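Local atomic coordinates of protein CT_858 (Chlamydia trachomatis, PDB entry 3DOR), a protein that probably acts as a secreted serine-type endopeptidase, the chlamydial protease CPAF, here in its mature form. Residues Thr167-Ile170 against Thr176-Glu179; Val101-Met104 against Glu109-Val112; Tyr88-Gln91 against Arg97-Phe100. One frame throughout, in Å; residues are numbered along the deposited sequence.

Contact 1 of 3, residues Thr167-Ile170 against Thr176-Glu179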
ATOM      1  N   THR B 167      40.244  -4.364  13.217  1.00 41.27           N
ATOM      2  CA  THR B 167      40.870  -3.780  14.389  1.00 40.33           C
ATOM      3  C   THR B 167      40.473  -2.336  14.627  1.00 40.55           C
ATOM      4  O   THR B 167      40.515  -1.507  13.721  1.00 42.08           O
ATOM      5  CB  THR B 167      42.400  -3.866  14.291  1.00 40.95           C
ATOM      6  OG1 THR B 167      42.785  -5.240  14.199  1.00 41.58           O
ATOM      7  CG2 THR B 167      43.056  -3.249  15.515  1.00 40.37           C
ATOM      8  N   LEU B 168      40.092  -2.043  15.863  1.00 39.50           N
ATOM      9  CA  LEU B 168      39.699  -0.696  16.235  1.00 38.13           C
ATOM     10  C   LEU B 168      40.815  -0.098  17.079  1.00 37.12           C
ATOM     11  O   LEU B 168      41.148  -0.634  18.135  1.00 37.31           O
ATOM     12  CB  LEU B 168      38.405  -0.729  17.052  1.00 35.58           C
ATOM     13  CG  LEU B 168      37.205  -1.458  16.442  1.00 35.19           C
ATOM     14  CD1 LEU B 168      36.037  -1.401  17.413  1.00 33.35           C
ATOM     15  CD2 LEU B 168      36.827  -0.820  15.120  1.00 34.18           C
ATOM     16  N   LYS B 169      41.415   0.990  16.607  1.00 34.93           N
ATOM     17  CA  LYS B 169      42.463   1.625  17.387  1.00 35.23           C
ATOM     18  C   LYS B 169      41.803   2.718  18.218  1.00 34.16           C
ATOM     19  O   LYS B 169      41.153   3.616  17.684  1.00 34.79           O
ATOM     20  CB  LYS B 169      43.540   2.240  16.495  1.00 36.06           C
ATOM     21  CG  LYS B 169      44.721   2.763  17.302  1.00 37.95           C
ATOM     22  CD  LYS B 169      45.785   3.421  16.423  1.00 40.66           C
ATOM     23  CE  LYS B 169      46.987   3.847  17.261  1.00 39.12           C
ATOM     24  NZ  LYS B 169      48.096   4.411  16.438  1.00 40.76           N
ATOM     25  N   ILE B 170      41.982   2.638  19.526  1.00 32.86           N
ATOM     26  CA  ILE B 170      41.385   3.601  20.433  1.00 35.21           C
ATOM     27  C   ILE B 170      42.429   4.248  21.334  1.00 35.70           C
ATOM     28  O   ILE B 170      43.560   3.764  21.447  1.00 37.13           O
ATOM     29  CB  ILE B 170      40.373   2.898  21.337  1.00 35.73           C
ATOM     30  CG1 ILE B 170      41.112   1.875  22.211  1.00 38.55           C
ATOM     31  CG2 ILE B 170      39.330   2.181  20.489  1.00 33.93           C
ATOM     32  CD1 ILE B 170      40.292   1.286  23.328  1.00 42.52           C
ATOM     33  N   THR B 176      47.073   6.509  26.757  1.00 39.08           N
ATOM     34  CA  THR B 176      47.587   5.333  26.073  1.00 40.67           C
ATOM     35  C   THR B 176      46.674   4.818  24.976  1.00 40.96           C
ATOM     36  O   THR B 176      45.452   4.978  25.030  1.00 40.26           O
ATOM     37  CB  THR B 176      47.915   4.190  27.071  1.00 41.73           C
ATOM     38  OG1 THR B 176      49.338   4.023  27.133  1.00 45.85           O
ATOM     39  CG2 THR B 176      47.288   2.870  26.638  1.00 41.24           C
ATOM     40  N   THR B 177      47.302   4.196  23.982  1.00 40.53           N
ATOM     41  CA  THR B 177      46.632   3.628  22.819  1.00 41.79           C
ATOM     42  C   THR B 177      46.463   2.113  22.924  1.00 40.86           C
ATOM     43  O   THR B 177      47.317   1.421  23.473  1.00 40.79           O
ATOM     44  CB  THR B 177      47.444   3.946  21.538  1.00 43.75           C
ATOM     45  OG1 THR B 177      47.243   5.317  21.171  1.00 50.01           O
ATOM     46  CG2 THR B 177      47.016   3.061  20.398  1.00 48.80           C
ATOM     47  N   ARG B 178      45.355   1.602  22.397  1.00 39.43           N
ATOM     48  CA  ARG B 178      45.085   0.166  22.404  1.00 38.62           C
ATOM     49  C   ARG B 178      44.495  -0.243  21.065  1.00 38.65           C
ATOM     50  O   ARG B 178      43.755   0.519  20.449  1.00 40.49           O
ATOM     51  CB  ARG B 178      44.079  -0.208  23.498  1.00 37.33           C
ATOM     52  CG  ARG B 178      44.510   0.105  24.912  1.00 36.34           C
ATOM     53  CD  ARG B 178      45.778  -0.637  25.300  1.00 34.23           C
ATOM     54  NE  ARG B 178      46.076  -0.427  26.714  1.00 36.36           N
ATOM     55  CZ  ARG B 178      47.174  -0.861  27.326  1.00 36.31           C
ATOM     56  NH1 ARG B 178      48.091  -1.537  26.645  1.00 31.36           N
ATOM     57  NH2 ARG B 178      47.348  -0.617  28.620  1.00 30.61           N
ATOM     58  N   GLU B 179      44.826  -1.441  20.606  1.00 40.68           N
ATOM     59  CA  GLU B 179      44.275  -1.938  19.355  1.00 42.58           C
ATOM     60  C   GLU B 179      43.359  -3.093  19.723  1.00 41.86           C
ATOM     61  O   GLU B 179      43.817  -4.128  20.193  1.00 41.79           O
ATOM     62  CB  GLU B 179      45.382  -2.424  18.422  1.00 44.51           C
ATOM     63  CG  GLU B 179      46.424  -1.370  18.128  1.00 50.09           C
ATOM     64  CD  GLU B 179      46.958  -1.465  16.716  1.00 53.52           C
ATOM     65  OE1 GLU B 179      47.298  -2.588  16.281  1.00 56.48           O
ATOM     66  OE2 GLU B 179      47.044  -0.417  16.041  1.00 56.53           O
TER
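The carbonyl oxygen of Arg178 receives the N-H of Ile170 at 2.9 Å, N to O. The CA of Lys169 adds a weaker CA-H...O approach to that same oxygen, 3.5 Å away, so two hydrogens of one strand converge on a single acceptor. In return, Arg178 N donates to Ile170 O at 3.0 Å, and Thr177 CA makes a CA-H...O contact with the same Ile170 O. Ile170 and Arg178 thus form an antiparallel hydrogen-bonded pair, and Lys169 with Glu179 is the adjoining non-hydrogen-bonded pair.

On the Lys169 face, the lysine chain runs fully extended from CG anti to the backbone N (chi1 -173°), slanting past Thr177. Its CE lies only 3.2 Å from Thr177 CG2, tighter than usual carbon packing. Glu179 bends at chi2 and brings OE2 to 4.1 Å from Lys169 CD, while its OE2 and Lys169 NZ stay 5.0 Å apart, too far for a salt bridge, though the opposite charges probably attract weakly. Thr167 CG2 rests on Glu179 CB at 3.8 Å, and Thr167 OG1 bonds to Arg181. On the other face, the CG1 branch of Ile170 is set between the backbone N and carbonyl carbon (chi1 64°), where it meets Arg178 CB; the guanidinium leads away from the pair.

These segments form the turn-proximal part of the hairpin of strands 165-171 and 177-187, within the PDZ-like domain. Strand 165-171 is bonded along its other edge to strand 115-119, through Lys169 with Leu117 and Glu118, and strand 177-187 continues the sheet to strand 83-92.

Contact 2 of 3, residues Val101-Met104 against Glu109-Val112; sequences VDIM and EIRV
Ile103 CD1 meets Ile110 CG2 at 3.7 Å, the closest apolar approach between these segments. The isoleucines come together at a slant, each through one branch: Ile103 has CG1 anti to the carbonyl carbon (chi1 -52°), and a second bend at chi2 (-57°) carries CD1 to the methyl branch of Ile110. Ile103 CG1 also lies 3.9 Å from Ile110 O, and 4.3 Å from Val112 CG2. The same valine methyl lies over the backbone of the strand, 4.0 Å from Val101 O and 4.2 Å from Asp102 N, so it touches peptide groups as well as a side chain.

Behind this first shell, a classic beta bulge shapes the strand: two successive residues, Val101 and Asp102, lie opposite the single residue Thr89, and the backbones of both are bonded to it. Within the bulge, Asp102 OD1 takes a weak bond from the following N-H, that of Ile103 (3.0 Å, 123°). In the opposing loop, Ile110 packs on Val180 of strand 177-187.

No hydrogen bond or charge pair links 101-104 to 109-112. The contact therefore rests on non-directional van der Waals packing of aliphatic groups, while the polar atoms nearby find partners outside the pair: Val101 O in Lys546, Arg111 N in Asp114 and Glu109 O in Arg172.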
ATOM      1  N   VAL B 101      30.173   5.926  23.329  1.00 28.58           N
ATOM      2  CA  VAL B 101      29.216   6.327  24.359  1.00 28.45           C
ATOM      3  C   VAL B 101      28.381   5.146  24.809  1.00 29.28           C
ATOM      4  O   VAL B 101      27.577   5.262  25.733  1.00 29.19           O
ATOM      5  CB  VAL B 101      28.262   7.443  23.884  1.00 28.89           C
ATOM      6  CG1 VAL B 101      29.030   8.741  23.721  1.00 26.94           C
ATOM      7  CG2 VAL B 101      27.581   7.031  22.575  1.00 26.83           C
ATOM      8  N   ASP B 102      28.565   4.004  24.157  1.00 31.07           N
ATOM      9  CA  ASP B 102      27.834   2.816  24.556  1.00 32.00           C
ATOM     10  C   ASP B 102      28.479   1.524  24.067  1.00 33.69           C
ATOM     11  O   ASP B 102      29.008   1.453  22.955  1.00 30.96           O
ATOM     12  CB  ASP B 102      26.385   2.902  24.080  1.00 33.74           C
ATOM     13  CG  ASP B 102      25.439   2.095  24.954  1.00 36.17           C
ATOM     14  OD1 ASP B 102      25.872   1.638  26.035  1.00 33.75           O
ATOM     15  OD2 ASP B 102      24.264   1.930  24.565  1.00 32.98           O
ATOM     16  N   ILE B 103      28.433   0.513  24.932  1.00 35.21           N
ATOM     17  CA  ILE B 103      28.982  -0.808  24.657  1.00 36.12           C
ATOM     18  C   ILE B 103      27.837  -1.794  24.878  1.00 36.87           C
ATOM     19  O   ILE B 103      27.245  -1.826  25.959  1.00 37.72           O
ATOM     20  CB  ILE B 103      30.127  -1.148  25.637  1.00 38.09           C
ATOM     21  CG1 ILE B 103      31.169  -0.023  25.651  1.00 39.43           C
ATOM     22  CG2 ILE B 103      30.765  -2.472  25.248  1.00 39.66           C
ATOM     23  CD1 ILE B 103      31.773   0.284  24.301  1.00 41.54           C
ATOM     24  N   MET B 104      27.517  -2.595  23.866  1.00 36.39           N
ATOM     25  CA  MET B 104      26.414  -3.542  23.996  1.00 37.40           C
ATOM     26  C   MET B 104      26.803  -5.014  23.875  1.00 38.35           C
ATOM     27  O   MET B 104      26.124  -5.786  23.202  1.00 38.88           O
ATOM     28  CB  MET B 104      25.323  -3.224  22.967  1.00 37.45           C
ATOM     29  CG  MET B 104      24.746  -1.811  23.060  1.00 36.72           C
ATOM     30  SD  MET B 104      25.819  -0.539  22.348  1.00 36.89           S
ATOM     31  CE  MET B 104      25.307  -0.583  20.647  1.00 35.05           C
ATOM     32  N   GLU B 109      37.396  -5.099  26.394  1.00 54.25           N
ATOM     33  CA  GLU B 109      38.373  -4.010  26.465  1.00 51.19           C
ATOM     34  C   GLU B 109      37.923  -2.568  26.292  1.00 46.66           C
ATOM     35  O   GLU B 109      38.317  -1.702  27.069  1.00 45.28           O
ATOM     36  CB  GLU B 109      39.496  -4.264  25.466  1.00 53.62           C
ATOM     37  CG  GLU B 109      40.442  -5.365  25.863  1.00 58.15           C
ATOM     38  CD  GLU B 109      41.640  -5.438  24.941  1.00 61.02           C
ATOM     39  OE1 GLU B 109      42.311  -4.396  24.759  1.00 62.66           O
ATOM     40  OE2 GLU B 109      41.909  -6.531  24.401  1.00 62.46           O
ATOM     41  N   ILE B 110      37.137  -2.304  25.257  1.00 43.34           N
ATOM     42  CA  ILE B 110      36.662  -0.954  24.991  1.00 41.02           C
ATOM     43  C   ILE B 110      35.766  -0.425  26.110  1.00 39.08           C
ATOM     44  O   ILE B 110      34.845  -1.107  26.551  1.00 38.69           O
ATOM     45  CB  ILE B 110      35.899  -0.909  23.652  1.00 40.96           C
ATOM     46  CG1 ILE B 110      36.850  -1.325  22.524  1.00 39.23           C
ATOM     47  CG2 ILE B 110      35.321   0.490  23.408  1.00 41.26           C
ATOM     48  CD1 ILE B 110      36.186  -1.558  21.182  1.00 38.03           C
ATOM     49  N   ARG B 111      36.062   0.783  26.581  1.00 37.68           N
ATOM     50  CA  ARG B 111      35.271   1.417  27.637  1.00 37.32           C
ATOM     51  C   ARG B 111      34.587   2.669  27.110  1.00 35.89           C
ATOM     52  O   ARG B 111      35.043   3.285  26.141  1.00 34.40           O
ATOM     53  CB  ARG B 111      36.141   1.880  28.809  1.00 39.91           C
ATOM     54  CG  ARG B 111      36.981   0.847  29.522  1.00 41.55           C
ATOM     55  CD  ARG B 111      37.546   1.490  30.789  1.00 45.97           C
ATOM     56  NE  ARG B 111      38.869   0.983  31.134  1.00 53.46           N
ATOM     57  CZ  ARG B 111      40.012   1.546  30.751  1.00 53.85           C
ATOM     58  NH1 ARG B 111      40.015   2.643  30.012  1.00 55.55           N
ATOM     59  NH2 ARG B 111      41.158   1.001  31.106  1.00 56.90           N
ATOM     60  N   VAL B 112      33.494   3.053  27.762  1.00 34.12           N
ATOM     61  CA  VAL B 112      32.801   4.280  27.397  1.00 31.51           C
ATOM     62  C   VAL B 112      33.837   5.356  27.697  1.00 30.32           C
ATOM     63  O   VAL B 112      34.489   5.308  28.738  1.00 30.75           O
ATOM     64  CB  VAL B 112      31.568   4.519  28.298  1.00 31.69           C
ATOM     65  CG1 VAL B 112      31.114   5.971  28.198  1.00 29.73           C
ATOM     66  CG2 VAL B 112      30.454   3.574  27.906  1.00 28.78           C
TER

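Contact 3 of 3, residues Tyr88-Gln91 against Arg97-Phe100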
ATOM      1  N   TYR B  88      28.634  -1.356  19.238  1.00 30.43           N
ATOM      2  CA  TYR B  88      29.153  -0.131  19.840  1.00 31.69           C
ATOM      3  C   TYR B  88      28.438   1.099  19.315  1.00 31.73           C
ATOM      4  O   TYR B  88      27.765   1.045  18.286  1.00 31.00           O
ATOM      5  CB  TYR B  88      30.645   0.015  19.567  1.00 32.85           C
ATOM      6  CG  TYR B  88      31.420  -1.217  19.927  1.00 34.72           C
ATOM      7  CD1 TYR B  88      31.695  -2.192  18.967  1.00 34.68           C
ATOM      8  CD2 TYR B  88      31.841  -1.434  21.234  1.00 34.53           C
ATOM      9  CE1 TYR B  88      32.372  -3.362  19.307  1.00 37.63           C
ATOM     10  CE2 TYR B  88      32.518  -2.599  21.587  1.00 37.18           C
ATOM     11  CZ  TYR B  88      32.776  -3.559  20.621  1.00 37.19           C
ATOM     12  OH  TYR B  88      33.408  -4.723  20.979  1.00 39.81           O
ATOM     13  N   THR B  89      28.568   2.201  20.043  1.00 30.72           N
ATOM     14  CA  THR B  89      27.957   3.448  19.622  1.00 30.47           C
ATOM     15  C   THR B  89      28.945   4.575  19.868  1.00 30.09           C
ATOM     16  O   THR B  89      29.465   4.741  20.969  1.00 31.72           O
ATOM     17  CB  THR B  89      26.652   3.749  20.388  1.00 32.03           C
ATOM     18  OG1 THR B  89      25.736   2.653  20.231  1.00 34.12           O
ATOM     19  CG2 THR B  89      26.006   5.020  19.838  1.00 30.29           C
ATOM     20  N   VAL B  90      29.208   5.345  18.826  1.00 29.93           N
ATOM     21  CA  VAL B  90      30.133   6.457  18.914  1.00 33.44           C
ATOM     22  C   VAL B  90      29.388   7.779  18.755  1.00 35.19           C
ATOM     23  O   VAL B  90      28.300   7.822  18.179  1.00 36.58           O
ATOM     24  CB  VAL B  90      31.214   6.327  17.817  1.00 34.30           C
ATOM     25  CG1 VAL B  90      32.014   7.613  17.695  1.00 35.23           C
ATOM     26  CG2 VAL B  90      32.136   5.163  18.156  1.00 34.74           C
ATOM     27  N   GLN B  91      29.963   8.850  19.290  1.00 34.27           N
ATOM     28  CA  GLN B  91      29.369  10.174  19.174  1.00 35.20           C
ATOM     29  C   GLN B  91      30.505  11.167  18.935  1.00 35.84           C
ATOM     30  O   GLN B  91      31.522  11.151  19.638  1.00 36.02           O
ATOM     31  CB  GLN B  91      28.603  10.533  20.449  1.00 37.07           C
ATOM     32  CG  GLN B  91      27.730  11.773  20.330  1.00 41.16           C
ATOM     33  CD  GLN B  91      26.842  11.979  21.555  1.00 45.15           C
ATOM     34  OE1 GLN B  91      25.953  12.838  21.562  1.00 46.87           O
ATOM     35  NE2 GLN B  91      27.084  11.193  22.596  1.00 44.62           N
ATOM     36  N   ARG B  97      36.480  14.911  17.755  1.00 36.31           N
ATOM     37  CA  ARG B  97      36.915  13.566  18.099  1.00 36.81           C
ATOM     38  C   ARG B  97      35.730  12.624  18.282  1.00 35.48           C
ATOM     39  O   ARG B  97      34.640  13.046  18.676  1.00 34.67           O
ATOM     40  CB  ARG B  97      37.775  13.606  19.363  1.00 39.28           C
ATOM     41  CG  ARG B  97      39.120  14.300  19.160  1.00 43.84           C
ATOM     42  CD  ARG B  97      39.926  14.358  20.448  1.00 50.15           C
ATOM     43  NE  ARG B  97      39.351  15.286  21.421  1.00 54.50           N
ATOM     44  CZ  ARG B  97      39.796  15.435  22.666  1.00 57.26           C
ATOM     45  NH1 ARG B  97      40.823  14.707  23.093  1.00 57.74           N
ATOM     46  NH2 ARG B  97      39.222  16.314  23.485  1.00 56.52           N
ATOM     47  N   PHE B  98      35.948  11.349  17.979  1.00 34.49           N
ATOM     48  CA  PHE B  98      34.903  10.346  18.106  1.00 35.42           C
ATOM     49  C   PHE B  98      35.063   9.553  19.392  1.00 35.98           C
ATOM     50  O   PHE B  98      36.134   9.006  19.654  1.00 37.82           O
ATOM     51  CB  PHE B  98      34.926   9.404  16.904  1.00 37.38           C
ATOM     52  CG  PHE B  98      34.628  10.084  15.603  1.00 39.16           C
ATOM     53  CD1 PHE B  98      35.627  10.756  14.908  1.00 38.54           C
ATOM     54  CD2 PHE B  98      33.338  10.083  15.084  1.00 39.50           C
ATOM     55  CE1 PHE B  98      35.343  11.418  13.713  1.00 39.20           C
ATOM     56  CE2 PHE B  98      33.043  10.743  13.888  1.00 40.60           C
ATOM     57  CZ  PHE B  98      34.049  11.412  13.203  1.00 38.41           C
ATOM     58  N   TYR B  99      34.000   9.496  20.191  1.00 34.12           N
ATOM     59  CA  TYR B  99      34.033   8.770  21.459  1.00 33.68           C
ATOM     60  C   TYR B  99      32.978   7.680  21.567  1.00 33.27           C
ATOM     61  O   TYR B  99      31.862   7.832  21.072  1.00 35.07           O
ATOM     62  CB  TYR B  99      33.836   9.723  22.637  1.00 32.45           C
ATOM     63  CG  TYR B  99      34.901  10.777  22.772  1.00 34.78           C
ATOM     64  CD1 TYR B  99      34.779  12.009  22.128  1.00 35.22           C
ATOM     65  CD2 TYR B  99      36.044  10.539  23.533  1.00 34.24           C
ATOM     66  CE1 TYR B  99      35.777  12.984  22.239  1.00 35.67           C
ATOM     67  CE2 TYR B  99      37.045  11.501  23.651  1.00 35.06           C
ATOM     68  CZ  TYR B  99      36.905  12.715  23.001  1.00 37.09           C
ATOM     69  OH  TYR B  99      37.902  13.651  23.095  1.00 40.56           O
ATOM     70  N   PHE B 100      33.341   6.580  22.221  1.00 31.22           N
ATOM     71  CA  PHE B 100      32.409   5.488  22.438  1.00 29.69           C
ATOM     72  C   PHE B 100      31.482   5.947  23.568  1.00 29.90           C
ATOM     73  O   PHE B 100      31.957   6.350  24.633  1.00 28.12           O
ATOM     74  CB  PHE B 100      33.152   4.210  22.862  1.00 30.96           C
ATOM     75  CG  PHE B 100      33.907   3.536  21.738  1.00 29.92           C
ATOM     76  CD1 PHE B 100      35.202   3.926  21.417  1.00 31.06           C
ATOM     77  CD2 PHE B 100      33.308   2.530  20.991  1.00 29.58           C
ATOM     78  CE1 PHE B 100      35.891   3.325  20.368  1.00 31.28           C
ATOM     79  CE2 PHE B 100      33.984   1.923  19.939  1.00 31.49           C
ATOM     80  CZ  PHE B 100      35.280   2.321  19.624  1.00 31.78           C
TER
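Strands 83-92 and 98-103 form a beta hairpin of the PDZ-like domain, and segments 88-91 and 97-100 pair antiparallel within it, their axes at 144°. Gln91 and Tyr99 make the hydrogen-bonded pair: Gln91 N donates to Tyr99 O at 2.8 Å and Tyr99 N to Gln91 O at 3.0 Å. Val90 and Phe100 form the adjoining non-hydrogen-bonded pair, with both side chains buried on the same face.

Val90 divides its two methyls between two rings. With CG1 anti to the backbone N (chi1 168°), that branch meets Phe98 CB at 3.5 Å and lies at the edge of the Phe98 ring, while CG2 makes a CH-pi contact over one face of the Phe100 ring, 4.2 Å from its centroid. On the side of Gln91 and Tyr99, Gln91 NE2 bonds to Tyr548 and Tyr99 packs on helix 540-544, joining the hairpin to the C-terminal part of the chain.

Phe100 also turns its edge toward the face of Tyr88 in an offset edge-to-face pair, planes at 83°, and its CE2 stops 3.9 Å from Tyr88 CB.

Overall arrangement
Following the chain, contact 3 comes first, closing the hairpin turn between 88-91 and 97-100. Contact 2 begins directly afterwards and folds the loop after strand 98-103 back onto that strand. Contact 1 opens much later, after helices 124-130 and 140-150, and closes the hairpin of 165-171 with 177-187. The three loops lie in series; none nests in or crosses another. All three reach one antiparallel sheet of the PDZ-like domain, contact 2 through strand 98-103 while its other segment lies in a loop. Thr89 joins contacts 3 and 2 through the bulge, while Leu168 packs on Ile110 and Ile170 on Phe100, bringing contact 1 against both.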